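Local coordinates for protein phosphotransferase (PDB 4QPK) that relays phosphoryl groups as a homodimeric histidine phosphotransferase, in a regulatory phosphorelay with CtrA that controls cell growth, division and intracellular survival of Brucella abortus, at residues Phe133-Ala138 with Val169-Ser174; Lys148-Met153 with Phe180-Lys185; Gly110-Thr115 with Arg139-Lys144; Pro143-Lys148 with Ala222-Met227. All blocks are in the same frame, centred on the assembly; numbering follows the deposited sequence.

Contact 1 of 4, residues Phe133-Ala138 with Val169-Ser174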
loop_
_atom_site.group_PDB
_atom_site.type_symbol
_atom_site.label_atom_id
_atom_site.label_comp_id
_atom_site.label_asym_id
_atom_site.label_seq_id
_atom_site.Cartn_x
_atom_site.Cartn_y
_atom_site.Cartn_z
ATOM N N PHE B 133 1.948 -13.493 21.237
ATOM C CA PHE B 133 3.121 -13.253 20.408
ATOM C C PHE B 133 4.377 -13.036 21.244
ATOM O O PHE B 133 4.372 -12.223 22.168
ATOM C CB PHE B 133 2.870 -12.030 19.509
ATOM C CG PHE B 133 4.009 -11.708 18.576
ATOM C CD1 PHE B 133 4.247 -12.482 17.453
ATOM C CD2 PHE B 133 4.829 -10.614 18.812
ATOM C CE1 PHE B 133 5.296 -12.192 16.595
ATOM C CE2 PHE B 133 5.871 -10.300 17.952
ATOM C CZ PHE B 133 6.114 -11.094 16.841
ATOM N N THR B 134 5.447 -13.759 20.917
ATOM C CA THR B 134 6.743 -13.556 21.564
ATOM C C THR B 134 7.878 -13.478 20.545
ATOM O O THR B 134 7.825 -14.090 19.478
ATOM C CB THR B 134 7.087 -14.680 22.583
ATOM O OG1 THR B 134 7.039 -15.957 21.932
ATOM C CG2 THR B 134 6.125 -14.681 23.750
ATOM N N TRP B 135 8.922 -12.751 20.921
ATOM C CA TRP B 135 10.073 -12.492 20.068
ATOM C C TRP B 135 11.329 -12.631 20.887
ATOM O O TRP B 135 11.485 -11.975 21.919
ATOM C CB TRP B 135 9.990 -11.081 19.487
ATOM C CG TRP B 135 11.077 -10.667 18.526
ATOM C CD1 TRP B 135 12.399 -10.451 18.800
ATOM C CD2 TRP B 135 10.892 -10.334 17.151
ATOM N NE1 TRP B 135 13.054 -10.037 17.663
ATOM C CE2 TRP B 135 12.149 -9.952 16.638
ATOM C CE3 TRP B 135 9.783 -10.335 16.296
ATOM C CZ2 TRP B 135 12.324 -9.564 15.310
ATOM C CZ3 TRP B 135 9.959 -9.958 14.984
ATOM C CH2 TRP B 135 11.216 -9.581 14.500
ATOM N N GLU B 136 12.247 -13.445 20.392
ATOM C CA GLU B 136 13.479 -13.722 21.086
ATOM C C GLU B 136 14.617 -13.605 20.069
ATOM O O GLU B 136 14.515 -14.104 18.951
ATOM C CB GLU B 136 13.394 -15.121 21.714
ATOM C CG GLU B 136 14.445 -15.451 22.714
ATOM C CD GLU B 136 14.249 -16.833 23.326
ATOM O OE1 GLU B 136 13.252 -17.517 22.991
ATOM O OE2 GLU B 136 15.078 -17.217 24.172
ATOM N N GLY B 137 15.700 -12.952 20.468
ATOM C CA GLY B 137 16.870 -12.813 19.622
ATOM C C GLY B 137 17.452 -11.413 19.626
ATOM O O GLY B 137 16.729 -10.423 19.699
ATOM N N ALA B 138 18.774 -11.350 19.508
ATOM C CA ALA B 138 19.530 -10.105 19.572
ATOM C C ALA B 138 19.157 -9.130 18.461
ATOM O O ALA B 138 18.962 -9.532 17.316
ATOM C CB ALA B 138 21.022 -10.400 19.520
ATOM N N VAL B 169 8.664 -16.222 17.788
ATOM C CA VAL B 169 9.767 -15.939 16.879
ATOM C C VAL B 169 11.103 -16.094 17.571
ATOM O O VAL B 169 11.281 -15.581 18.678
ATOM C CB VAL B 169 9.671 -14.496 16.344
ATOM C CG1 VAL B 169 10.733 -14.263 15.268
ATOM C CG2 VAL B 169 8.301 -14.246 15.801
ATOM N N ARG B 170 12.039 -16.802 16.939
ATOM C CA ARG B 170 13.433 -16.794 17.392
ATOM C C ARG B 170 14.392 -16.440 16.275
ATOM O O ARG B 170 14.354 -17.036 15.194
ATOM C CB ARG B 170 13.849 -18.156 17.977
ATOM C CG ARG B 170 13.037 -18.596 19.157
ATOM C CD ARG B 170 13.727 -19.706 19.931
ATOM N NE ARG B 170 14.337 -20.698 19.053
ATOM C CZ ARG B 170 13.745 -21.820 18.650
ATOM N NH1 ARG B 170 12.498 -22.091 19.020
ATOM N NH2 ARG B 170 14.397 -22.666 17.859
ATOM N N LEU B 171 15.264 -15.479 16.550
ATOM C CA LEU B 171 16.355 -15.146 15.657
ATOM C C LEU B 171 17.604 -15.862 16.128
ATOM O O LEU B 171 18.009 -15.722 17.290
ATOM C CB LEU B 171 16.611 -13.637 15.630
ATOM C CG LEU B 171 15.420 -12.710 15.414
ATOM C CD1 LEU B 171 15.933 -11.298 15.195
ATOM C CD2 LEU B 171 14.604 -13.174 14.238
ATOM N N GLU B 172 18.215 -16.616 15.224
ATOM C CA GLU B 172 19.387 -17.427 15.539
ATOM C C GLU B 172 20.471 -17.220 14.486
ATOM O O GLU B 172 20.298 -16.424 13.568
ATOM C CB GLU B 172 18.999 -18.906 15.630
ATOM C CG GLU B 172 17.916 -19.191 16.674
ATOM C CD GLU B 172 17.450 -20.645 16.691
ATOM O OE1 GLU B 172 17.847 -21.426 15.796
ATOM O OE2 GLU B 172 16.675 -21.003 17.606
ATOM N N GLY B 173 21.588 -17.933 14.616
ATOM C CA GLY B 173 22.659 -17.822 13.640
ATOM C C GLY B 173 23.493 -16.565 13.784
ATOM O O GLY B 173 23.498 -15.916 14.832
ATOM N N SER B 174 24.231 -16.239 12.727
ATOM C CA SER B 174 25.111 -15.073 12.712
ATOM C C SER B 174 24.513 -13.962 11.867
ATOM O O SER B 174 23.509 -14.170 11.190
ATOM C CB SER B 174 26.478 -15.450 12.153
ATOM O OG SER B 174 26.351 -15.817 10.787
HETATM O O HOH W 1 20.054 -14.028 18.090
#

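Contact 2 of 4, residues Lys148-Met153 with Phe180-Lys185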
loop_
_atom_site.group_PDB
_atom_site.type_symbol
_atom_site.label_atom_id
_atom_site.label_comp_id
_atom_site.label_asym_id
_atom_site.label_seq_id
_atom_site.Cartn_x
_atom_site.Cartn_y
_atom_site.Cartn_z
ATOM N N LYS B 148 12.558 -8.495 5.636
ATOM C CA LYS B 148 11.217 -8.570 5.043
ATOM C C LYS B 148 10.720 -10.026 4.981
ATOM O O LYS B 148 9.550 -10.294 5.271
ATOM C CB LYS B 148 11.207 -7.907 3.655
ATOM C CG LYS B 148 11.509 -6.400 3.707
ATOM C CD LYS B 148 11.438 -5.736 2.321
ATOM C CE LYS B 148 9.949 -5.587 1.877
ATOM N NZ LYS B 148 9.856 -4.867 0.584
ATOM N N LEU B 149 11.607 -10.966 4.653
ATOM C CA LEU B 149 11.248 -12.382 4.683
ATOM C C LEU B 149 10.751 -12.768 6.088
ATOM O O LEU B 149 9.703 -13.390 6.231
ATOM C CB LEU B 149 12.440 -13.256 4.271
ATOM C CG LEU B 149 12.265 -14.751 4.561
ATOM C CD1 LEU B 149 11.125 -15.327 3.735
ATOM C CD2 LEU B 149 13.584 -15.487 4.269
ATOM N N LEU B 150 11.505 -12.370 7.112
ATOM C CA LEU B 150 11.137 -12.648 8.495
ATOM C C LEU B 150 9.708 -12.178 8.808
ATOM O O LEU B 150 8.888 -12.953 9.304
ATOM C CB LEU B 150 12.158 -11.996 9.449
ATOM C CG LEU B 150 11.859 -11.960 10.957
ATOM C CD1 LEU B 150 11.689 -13.348 11.529
ATOM C CD2 LEU B 150 12.963 -11.199 11.682
ATOM N N LEU B 151 9.398 -10.920 8.510
ATOM C CA LEU B 151 8.071 -10.397 8.815
ATOM C C LEU B 151 6.985 -11.116 8.011
ATOM O O LEU B 151 5.887 -11.342 8.509
ATOM C CB LEU B 151 8.006 -8.887 8.559
ATOM C CG LEU B 151 8.823 -8.033 9.527
ATOM C CD1 LEU B 151 8.713 -6.564 9.113
ATOM C CD2 LEU B 151 8.330 -8.200 10.957
ATOM N N ASN B 152 7.282 -11.477 6.766
ATOM C CA ASN B 152 6.295 -12.196 5.973
ATOM C C ASN B 152 6.071 -13.626 6.475
ATOM O O ASN B 152 4.973 -14.157 6.362
ATOM C CB ASN B 152 6.694 -12.200 4.501
ATOM C CG ASN B 152 6.223 -10.937 3.789
ATOM O OD1 ASN B 152 5.095 -10.880 3.295
ATOM N ND2 ASN B 152 7.061 -9.915 3.781
ATOM N N MET B 153 7.104 -14.230 7.042
ATOM C CA MET B 153 6.957 -15.529 7.678
ATOM C C MET B 153 6.027 -15.443 8.898
ATOM O O MET B 153 5.358 -16.412 9.226
ATOM C CB MET B 153 8.332 -16.082 8.086
ATOM C CG MET B 153 9.149 -16.544 6.904
ATOM S SD MET B 153 10.807 -17.097 7.336
ATOM C CE MET B 153 10.509 -18.650 8.181
ATOM N N PHE B 180 15.904 -17.886 10.935
ATOM C CA PHE B 180 14.641 -17.449 11.519
ATOM C C PHE B 180 13.791 -18.654 11.867
ATOM O O PHE B 180 13.598 -19.537 11.042
ATOM C CB PHE B 180 13.854 -16.533 10.560
ATOM C CG PHE B 180 14.651 -15.387 10.010
ATOM C CD1 PHE B 180 14.512 -15.012 8.673
ATOM C CD2 PHE B 180 15.516 -14.659 10.825
ATOM C CE1 PHE B 180 15.233 -13.947 8.153
ATOM C CE2 PHE B 180 16.240 -13.595 10.312
ATOM C CZ PHE B 180 16.095 -13.235 8.969
ATOM N N VAL B 181 13.256 -18.682 13.079
ATOM C CA VAL B 181 12.409 -19.789 13.478
ATOM C C VAL B 181 11.073 -19.262 13.966
ATOM O O VAL B 181 11.007 -18.507 14.934
ATOM C CB VAL B 181 13.074 -20.640 14.576
ATOM C CG1 VAL B 181 12.260 -21.902 14.809
ATOM C CG2 VAL B 181 14.517 -20.983 14.167
ATOM N N ILE B 182 10.010 -19.664 13.281
ATOM C CA ILE B 182 8.661 -19.254 13.642
ATOM C C ILE B 182 7.883 -20.499 14.036
ATOM O O ILE B 182 7.654 -21.389 13.208
ATOM C CB ILE B 182 7.958 -18.519 12.477
ATOM C CG1 ILE B 182 8.487 -17.088 12.359
ATOM C CG2 ILE B 182 6.467 -18.429 12.711
ATOM C CD1 ILE B 182 9.835 -16.967 11.680
ATOM N N THR B 183 7.501 -20.564 15.306
ATOM C CA THR B 183 6.825 -21.737 15.846
ATOM C C THR B 183 5.397 -21.410 16.259
ATOM O O THR B 183 5.173 -20.515 17.079
ATOM C CB THR B 183 7.583 -22.306 17.065
ATOM O OG1 THR B 183 8.952 -22.537 16.715
ATOM C CG2 THR B 183 6.944 -23.625 17.502
ATOM N N VAL B 184 4.433 -22.118 15.681
ATOM C CA VAL B 184 3.036 -21.891 16.030
ATOM C C VAL B 184 2.365 -23.119 16.649
ATOM O O VAL B 184 2.635 -24.265 16.278
ATOM C CB VAL B 184 2.206 -21.415 14.809
ATOM C CG1 VAL B 184 2.681 -20.033 14.360
ATOM C CG2 VAL B 184 2.290 -22.411 13.658
ATOM N N LYS B 185 1.512 -22.835 17.625
ATOM C CA LYS B 185 0.699 -23.828 18.329
ATOM C C LYS B 185 -0.694 -23.282 18.503
ATOM O O LYS B 185 -0.858 -22.096 18.759
ATOM C CB LYS B 185 1.310 -24.163 19.688
ATOM C CG LYS B 185 2.484 -25.055 19.540
ATOM C CD LYS B 185 3.533 -24.906 20.603
ATOM C CE LYS B 185 4.652 -25.823 20.175
ATOM N NZ LYS B 185 6.012 -25.605 20.592
#

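Contact 3 of 4, residues Gly110-Thr115 with Arg139-Lys144. With PO4 (phosphate ion), chain G.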
loop_
_atom_site.group_PDB
_atom_site.type_symbol
_atom_site.label_atom_id
_atom_site.label_comp_id
_atom_site.label_asym_id
_atom_site.label_seq_id
_atom_site.Cartn_x
_atom_site.Cartn_y
_atom_site.Cartn_z
ATOM N N GLY B 110 18.477 2.071 0.976
ATOM C CA GLY B 110 18.034 0.867 1.644
ATOM C C GLY B 110 19.141 0.010 2.216
ATOM O O GLY B 110 19.742 0.336 3.223
ATOM N N VAL B 111 19.393 -1.091 1.528
ATOM C CA VAL B 111 20.301 -2.164 1.911
ATOM C C VAL B 111 20.007 -2.896 3.241
ATOM O O VAL B 111 19.783 -4.095 3.176
ATOM C CB VAL B 111 21.749 -1.648 1.941
ATOM C CG1 VAL B 111 22.696 -2.734 2.400
ATOM C CG2 VAL B 111 22.139 -1.137 0.560
ATOM N N GLN B 112 19.959 -2.228 4.406
ATOM C CA GLN B 112 19.721 -2.956 5.676
ATOM C C GLN B 112 18.434 -2.561 6.423
ATOM O O GLN B 112 17.929 -1.452 6.254
ATOM C CB GLN B 112 20.895 -2.783 6.639
ATOM C CG GLN B 112 22.227 -3.313 6.108
ATOM C CD GLN B 112 23.356 -3.158 7.116
ATOM O OE1 GLN B 112 23.761 -4.127 7.756
ATOM N NE2 GLN B 112 23.861 -1.944 7.260
ATOM N N ILE B 113 17.948 -3.467 7.271
ATOM C CA ILE B 113 16.874 -3.169 8.233
ATOM C C ILE B 113 17.305 -3.593 9.645
ATOM O O ILE B 113 17.938 -4.638 9.834
ATOM C CB ILE B 113 15.537 -3.864 7.847
ATOM C CG1 ILE B 113 14.985 -3.262 6.543
ATOM C CG2 ILE B 113 14.497 -3.679 8.945
ATOM C CD1 ILE B 113 13.795 -4.039 5.943
ATOM N N ASP B 114 16.994 -2.746 10.619
ATOM C CA ASP B 114 17.232 -3.004 12.032
ATOM C C ASP B 114 16.143 -3.950 12.546
ATOM O O ASP B 114 14.963 -3.625 12.455
ATOM C CB ASP B 114 17.219 -1.663 12.782
ATOM C CG ASP B 114 17.647 -1.770 14.238
ATOM O OD1 ASP B 114 17.355 -2.772 14.902
ATOM O OD2 ASP B 114 18.312 -0.824 14.716
ATOM N N THR B 115 16.507 -5.116 13.082
ATOM C CA THR B 115 15.464 -6.039 13.561
ATOM C C THR B 115 14.735 -5.481 14.788
ATOM O O THR B 115 13.669 -5.982 15.147
ATOM C CB THR B 115 16.014 -7.464 13.916
ATOM O OG1 THR B 115 16.998 -7.382 14.949
ATOM C CG2 THR B 115 16.613 -8.140 12.675
ATOM N N ARG B 139 19.052 -7.855 18.820
ATOM C CA ARG B 139 18.852 -6.786 17.848
ATOM C C ARG B 139 20.044 -6.713 16.881
ATOM O O ARG B 139 21.193 -6.640 17.316
ATOM C CB ARG B 139 18.674 -5.453 18.584
ATOM C CG ARG B 139 18.423 -4.259 17.691
ATOM C CD ARG B 139 18.326 -2.998 18.510
ATOM N NE ARG B 139 18.069 -1.835 17.671
ATOM C CZ ARG B 139 18.105 -0.589 18.115
ATOM N NH1 ARG B 139 18.395 -0.357 19.393
ATOM N NH2 ARG B 139 17.853 0.411 17.285
ATOM N N VAL B 140 19.779 -6.717 15.576
ATOM C CA VAL B 140 20.851 -6.799 14.589
ATOM C C VAL B 140 20.462 -6.093 13.285
ATOM O O VAL B 140 19.289 -6.056 12.930
ATOM C CB VAL B 140 21.209 -8.289 14.304
ATOM C CG1 VAL B 140 19.985 -9.047 13.786
ATOM C CG2 VAL B 140 22.359 -8.395 13.328
ATOM N N LEU B 141 21.437 -5.504 12.591
ATOM C CA LEU B 141 21.215 -5.024 11.233
ATOM C C LEU B 141 21.410 -6.159 10.231
ATOM O O LEU B 141 22.456 -6.799 10.225
ATOM C CB LEU B 141 22.159 -3.857 10.912
ATOM C CG LEU B 141 21.888 -2.559 11.670
ATOM C CD1 LEU B 141 23.066 -1.606 11.526
ATOM C CD2 LEU B 141 20.644 -1.914 11.067
ATOM N N LEU B 142 20.402 -6.412 9.394
ATOM C CA LEU B 142 20.463 -7.491 8.392
ATOM C C LEU B 142 20.069 -6.946 7.025
ATOM O O LEU B 142 19.451 -5.885 6.956
ATOM C CB LEU B 142 19.541 -8.653 8.788
ATOM C CG LEU B 142 19.919 -9.472 10.028
ATOM C CD1 LEU B 142 18.834 -10.486 10.375
ATOM C CD2 LEU B 142 21.274 -10.182 9.833
ATOM N N PRO B 143 20.434 -7.648 5.927
ATOM C CA PRO B 143 19.985 -7.178 4.609
ATOM C C PRO B 143 18.469 -7.061 4.566
ATOM O O PRO B 143 17.772 -7.913 5.129
ATOM C CB PRO B 143 20.502 -8.253 3.648
ATOM C CG PRO B 143 21.730 -8.791 4.354
ATOM C CD PRO B 143 21.358 -8.792 5.818
ATOM N N LYS B 144 17.980 -6.011 3.915
ATOM C CA LYS B 144 16.556 -5.673 3.979
ATOM C C LYS B 144 15.655 -6.831 3.597
ATOM O O LYS B 144 14.656 -7.067 4.261
ATOM C CB LYS B 144 16.248 -4.451 3.103
ATOM C CG LYS B 144 16.587 -4.603 1.624
ATOM C CD LYS B 144 16.332 -3.310 0.842
ATOM C CE LYS B 144 16.651 -3.515 -0.644
ATOM N NZ LYS B 144 16.565 -2.259 -1.435
HETATM P P PO4 G . 22.193 1.141 5.060
HETATM O O1 PO4 G . 23.404 0.440 5.655
HETATM O O2 PO4 G . 22.187 2.606 5.433
HETATM O O3 PO4 G . 22.301 1.030 3.558
HETATM O O4 PO4 G . 20.922 0.501 5.542
HETATM O O HOH W 2 23.531 -6.547 6.906
#

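Contact 4 of 4, residues Pro143-Lys148 with Ala222-Met227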
loop_
_atom_site.group_PDB
_atom_site.type_symbol
_atom_site.label_atom_id
_atom_site.label_comp_id
_atom_site.label_asym_id
_atom_site.label_seq_id
_atom_site.Cartn_x
_atom_site.Cartn_y
_atom_site.Cartn_z
ATOM N N PRO B 143 20.434 -7.648 5.927
ATOM C CA PRO B 143 19.985 -7.178 4.609
ATOM C C PRO B 143 18.469 -7.061 4.566
ATOM O O PRO B 143 17.772 -7.913 5.129
ATOM C CB PRO B 143 20.502 -8.253 3.648
ATOM C CG PRO B 143 21.730 -8.791 4.354
ATOM C CD PRO B 143 21.358 -8.792 5.818
ATOM N N LYS B 144 17.980 -6.011 3.915
ATOM C CA LYS B 144 16.556 -5.673 3.979
ATOM C C LYS B 144 15.655 -6.831 3.597
ATOM O O LYS B 144 14.656 -7.067 4.261
ATOM C CB LYS B 144 16.248 -4.451 3.103
ATOM C CG LYS B 144 16.587 -4.603 1.624
ATOM C CD LYS B 144 16.332 -3.310 0.842
ATOM C CE LYS B 144 16.651 -3.515 -0.644
ATOM N NZ LYS B 144 16.565 -2.259 -1.435
ATOM N N ASN B 145 15.999 -7.576 2.549
ATOM C CA ASN B 145 15.099 -8.636 2.125
ATOM C C ASN B 145 15.058 -9.821 3.094
ATOM O O ASN B 145 14.061 -10.550 3.130
ATOM C CB ASN B 145 15.454 -9.081 0.708
ATOM C CG ASN B 145 15.001 -8.068 -0.327
ATOM O OD1 ASN B 145 14.010 -7.366 -0.114
ATOM N ND2 ASN B 145 15.768 -7.919 -1.398
ATOM N N LYS B 146 16.112 -10.008 3.891
ATOM C CA LYS B 146 16.064 -11.042 4.922
ATOM C C LYS B 146 15.099 -10.632 6.040
ATOM O O LYS B 146 14.341 -11.455 6.557
ATOM C CB LYS B 146 17.465 -11.315 5.484
ATOM C CG LYS B 146 18.431 -11.829 4.402
ATOM C CD LYS B 146 19.738 -12.400 4.986
ATOM C CE LYS B 146 20.706 -12.737 3.845
ATOM N NZ LYS B 146 22.030 -13.201 4.347
ATOM N N VAL B 147 15.103 -9.354 6.405
ATOM C CA VAL B 147 14.166 -8.904 7.440
ATOM C C VAL B 147 12.731 -8.868 6.903
ATOM O O VAL B 147 11.782 -9.187 7.627
ATOM C CB VAL B 147 14.543 -7.535 8.003
ATOM C CG1 VAL B 147 13.577 -7.167 9.134
ATOM C CG2 VAL B 147 15.989 -7.551 8.552
ATOM N N LYS B 148 12.558 -8.495 5.636
ATOM C CA LYS B 148 11.217 -8.570 5.043
ATOM C C LYS B 148 10.720 -10.026 4.981
ATOM O O LYS B 148 9.550 -10.294 5.271
ATOM C CB LYS B 148 11.207 -7.907 3.655
ATOM C CG LYS B 148 11.509 -6.400 3.707
ATOM C CD LYS B 148 11.438 -5.736 2.321
ATOM C CE LYS B 148 9.949 -5.587 1.877
ATOM N NZ LYS B 148 9.856 -4.867 0.584
ATOM N N ALA B 222 12.525 -14.999 -0.152
ATOM C CA ALA B 222 13.459 -16.038 0.257
ATOM C C ALA B 222 14.434 -16.330 -0.884
ATOM O O ALA B 222 15.634 -16.432 -0.666
ATOM C CB ALA B 222 12.717 -17.298 0.658
ATOM N N GLU B 223 13.910 -16.435 -2.100
ATOM C CA GLU B 223 14.757 -16.689 -3.264
ATOM C C GLU B 223 15.757 -15.554 -3.472
ATOM O O GLU B 223 16.948 -15.790 -3.704
ATOM C CB GLU B 223 13.901 -16.909 -4.521
ATOM C CG GLU B 223 14.737 -17.020 -5.776
ATOM C CD GLU B 223 13.929 -17.383 -7.016
ATOM O OE1 GLU B 223 12.800 -16.867 -7.172
ATOM O OE2 GLU B 223 14.441 -18.175 -7.840
ATOM N N GLU B 224 15.271 -14.319 -3.365
ATOM C CA GLU B 224 16.101 -13.137 -3.522
ATOM C C GLU B 224 17.210 -13.065 -2.486
ATOM O O GLU B 224 18.329 -12.663 -2.791
ATOM C CB GLU B 224 15.226 -11.881 -3.426
ATOM C CG GLU B 224 15.964 -10.552 -3.442
ATOM C CD GLU B 224 16.906 -10.378 -4.595
ATOM O OE1 GLU B 224 16.604 -10.882 -5.701
ATOM O OE2 GLU B 224 17.953 -9.717 -4.386
ATOM N N ALA B 225 16.884 -13.455 -1.262
ATOM C CA ALA B 225 17.810 -13.361 -0.143
ATOM C C ALA B 225 18.793 -14.536 -0.085
ATOM O O ALA B 225 19.719 -14.540 0.728
ATOM C CB ALA B 225 17.027 -13.274 1.174
ATOM N N GLY B 226 18.589 -15.529 -0.943
ATOM C CA GLY B 226 19.408 -16.730 -0.913
ATOM C C GLY B 226 19.145 -17.600 0.306
ATOM O O GLY B 226 20.030 -18.327 0.773
ATOM N N MET B 227 17.922 -17.541 0.825
ATOM C CA MET B 227 17.537 -18.350 1.971
ATOM C C MET B 227 16.475 -19.365 1.570
ATOM O O MET B 227 15.719 -19.154 0.624
ATOM C CB MET B 227 17.031 -17.470 3.125
ATOM C CG MET B 227 18.053 -16.494 3.644
ATOM S SD MET B 227 17.412 -15.418 4.940
ATOM C CE MET B 227 17.242 -16.528 6.332
#

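Contact 1 of 4, residues Phe133-Ala138 with Val169-Ser174
Val169 sits where two aromatic side chains of the neighbouring parallel strand converge. Its CG1 lies 4.2 Å above one face of the Trp135 indole, offset toward the rim, while its other methyl, CG2, reaches Phe133 CE1 at 3.7 Å. With CG1 opposite the backbone N (chi1 -173°), CG1 is put over the indole and CG2, beside the backbone N, at Phe133. Trp135 and Val169 are paired in register and run side by side in the same direction, and Leu171 CD1 then meets the NE1-CZ2 side of the indole obliquely, 4.0 Å from Trp135 CZ2. On the reverse face Glu136 and Arg170 also lie alongside each other, but only carboxylate oxygen and methylene touch, Glu136 OE1 to Arg170 CD. Bent at chi3 (-42°), the arginine instead turns its guanidinium edge to Glu172, and both NE and NH2 bond the single oxygen OE2 in a salt bridge, each at 2.8 Å. The backbones are laced by Val169 N to Thr134 O, Glu136 N to Val169 O and Leu171 N to Glu136 O; beyond them a water links Ala138 N and Leu171 O. Helices 115-126 and 144-160 cover the aromatic face. The chemistry is thus two-sided: apolar and ring-lined beneath the helices, charged on the other face, where Glu172, also salt-bridged to Arg179, probably keeps the arginine drawn along its own strand.

Contact 2 of 4, residues Lys148-Met153 with Phe180-Lys185
Leu150 lies over one face of the Phe180 ring, and this CH-pi contact is the centre of the packing between helix and strand. Leu150 CB stands 4.0 Å from the ring centroid and 15° off the normal, while CD1 of the same leucine reaches back to Phe180 CG at 3.9 Å. The two side chains cross at about a right angle. Around the rim of the ring, near its plane, come Leu149 CD2 and Met153 SD, the latter 4.5 Å from Phe180 CD1. Two residues along the strand, Ile182 CD1 is met by Met153 CE at 3.9 Å and by Leu150 CD1 at 4.1 Å. The methionine is bent at chi3 (71°), which swings its methyl toward the isoleucine.

Further out, Leu171 of the adjoining strand packs on Leu150, Ala242 on Met153, and Met227 on both Leu149 and Phe180. The strand is held by backbone bonds to neighbours on both sides, Val181 with Arg170 and Ile182 with Phe240. On the helix, Asn152 ND2 bonds Lys148 O at 2.9 Å, from above its carbonyl plane, and that oxygen also accepts from Asn152 N. Asn152 has further bonds to Gln214 and Ala102, and Lys148 NZ bonds Phe103 O, Gly104 O and Tyr217, which ties the helix to the end of helix 78-102, the loop after it and helix 213-225. A helix laid nearly parallel to a central strand, with an apolar layer between them, belongs to the alpha/beta sandwich of the histidine-kinase-like catalytic domain, which in ChpT lacks the regions needed to bind ATP.

Contact 3 of 4, residues Gly110-Thr115 with Arg139-Lys144
One carboxylate oxygen, Asp114 OD1, serves both a salt bridge to Arg139 and a helix N-cap, where it bonds Gly116 N. Arg139 grips Asp114 side-on. Its NE donates to the syn lone pair of OD1 at 3.0 Å, nearly in the guanidinium plane, whereas NH2 reaches OD2 at 2.9 Å from above the carboxylate plane, the two planes being 30° apart. Arg139 is extended from CG to NE, which carries the guanidinium across to the acid. Next to it Thr115 OG1 accepts from Val140 N at 2.9 Å, its chi1 of 60° placing the hydroxyl between backbone N and carbonyl carbon, and Thr115 N bonds Val140 O.

Ile113 and Leu142 form the hydrogen-bonded pair of this small antiparallel ribbon, with Lys144 N bonded to Val111 O. The extended Gln112 side chain meets Leu141 at about a right angle, OE1 lying 3.5 Å from Leu141 CB and accepting from a water. A phosphate ion, probably from the crystallisation liquor, takes bonds from Gln112 N to O4 and from Gln112 NE2 to O1, the latter at 2.9 Å. The peptide before Gly110 is cis, in the turn next to the ion.

Asp114 and Pro143 are the N-caps of helices 115-126 and 144-160, so the ribbon ties two helix starts together; Ile113 and Leu142 pack on Val147, and Leu142 also reaches Phe180 of strand 178-185.

Contact 4 of 4, residues Pro143-Lys148 with Ala222-Met227
Lys146 runs past Ala225 and Met227, where the first turn of helix 144-160 meets a Schellman motif closing helix 213-225. In that motif Gly226, with positive phi (70°), ends the helix, and Met227 N bonds back to Ala222 O at 2.9 Å while Gly226 N bonds Glu223 O.

The apolar contacts come from the aliphatic part of Lys146. Its chain is extended beyond CG, so its methylenes form a rod laid across the end of the other helix. Lys146 CG packs on Ala225 CB at 3.8 Å and equally on Met227 SD, also at 3.8 Å, and CD touches the same sulfur. Lysine and methionine cross at about a right angle. Further along the rod, Lys146 CE lies 3.7 Å from the carbonyl oxygen of Ala225, a contact of a methylene with a backbone acceptor near the helix end. Met227 is buried, which places this surface contact at the border of the domain core.

The polar side chains meet amide nitrogen to methylene. Asn145 points to Glu224, but the glutamate is bent at chi2 (53°), which turns its carboxylate aside, and the amide and carboxylate planes stand 79° apart. Asn145 also packs on Leu221, about one turn before Glu224 in helix 213-225, and Glu224 on Leu44 of the second subunit, so this edge reaches the dimer interface. The closest approach of the two residues is that of Asn145 ND2 to Glu224 CG, at 3.3 Å.

Along the chain the segments interleave: 110-115 pairs with 139-144 in contact 3, whose end runs straight into helix 144-160, used by contacts 2 and 4; contact 2 is nested inside the loop closed by contact 4, while contact 1 crosses the other three. Contacts 1 and 2, with centres about 10 Å apart, share the five-stranded sheet through neighbouring strands 166-173 and 178-185, joined where Leu150 meets Trp135 and Leu171. Contacts 3 and 4, also about 10 Å apart centre to centre, share Pro143 and Lys144. Contacts 1 and 4 do not touch. Helix 144-160 thus links ribbon, sheet and helix 213-225 into one domain resembling the histidine-kinase catalytic domain, beside the dimerizing helices.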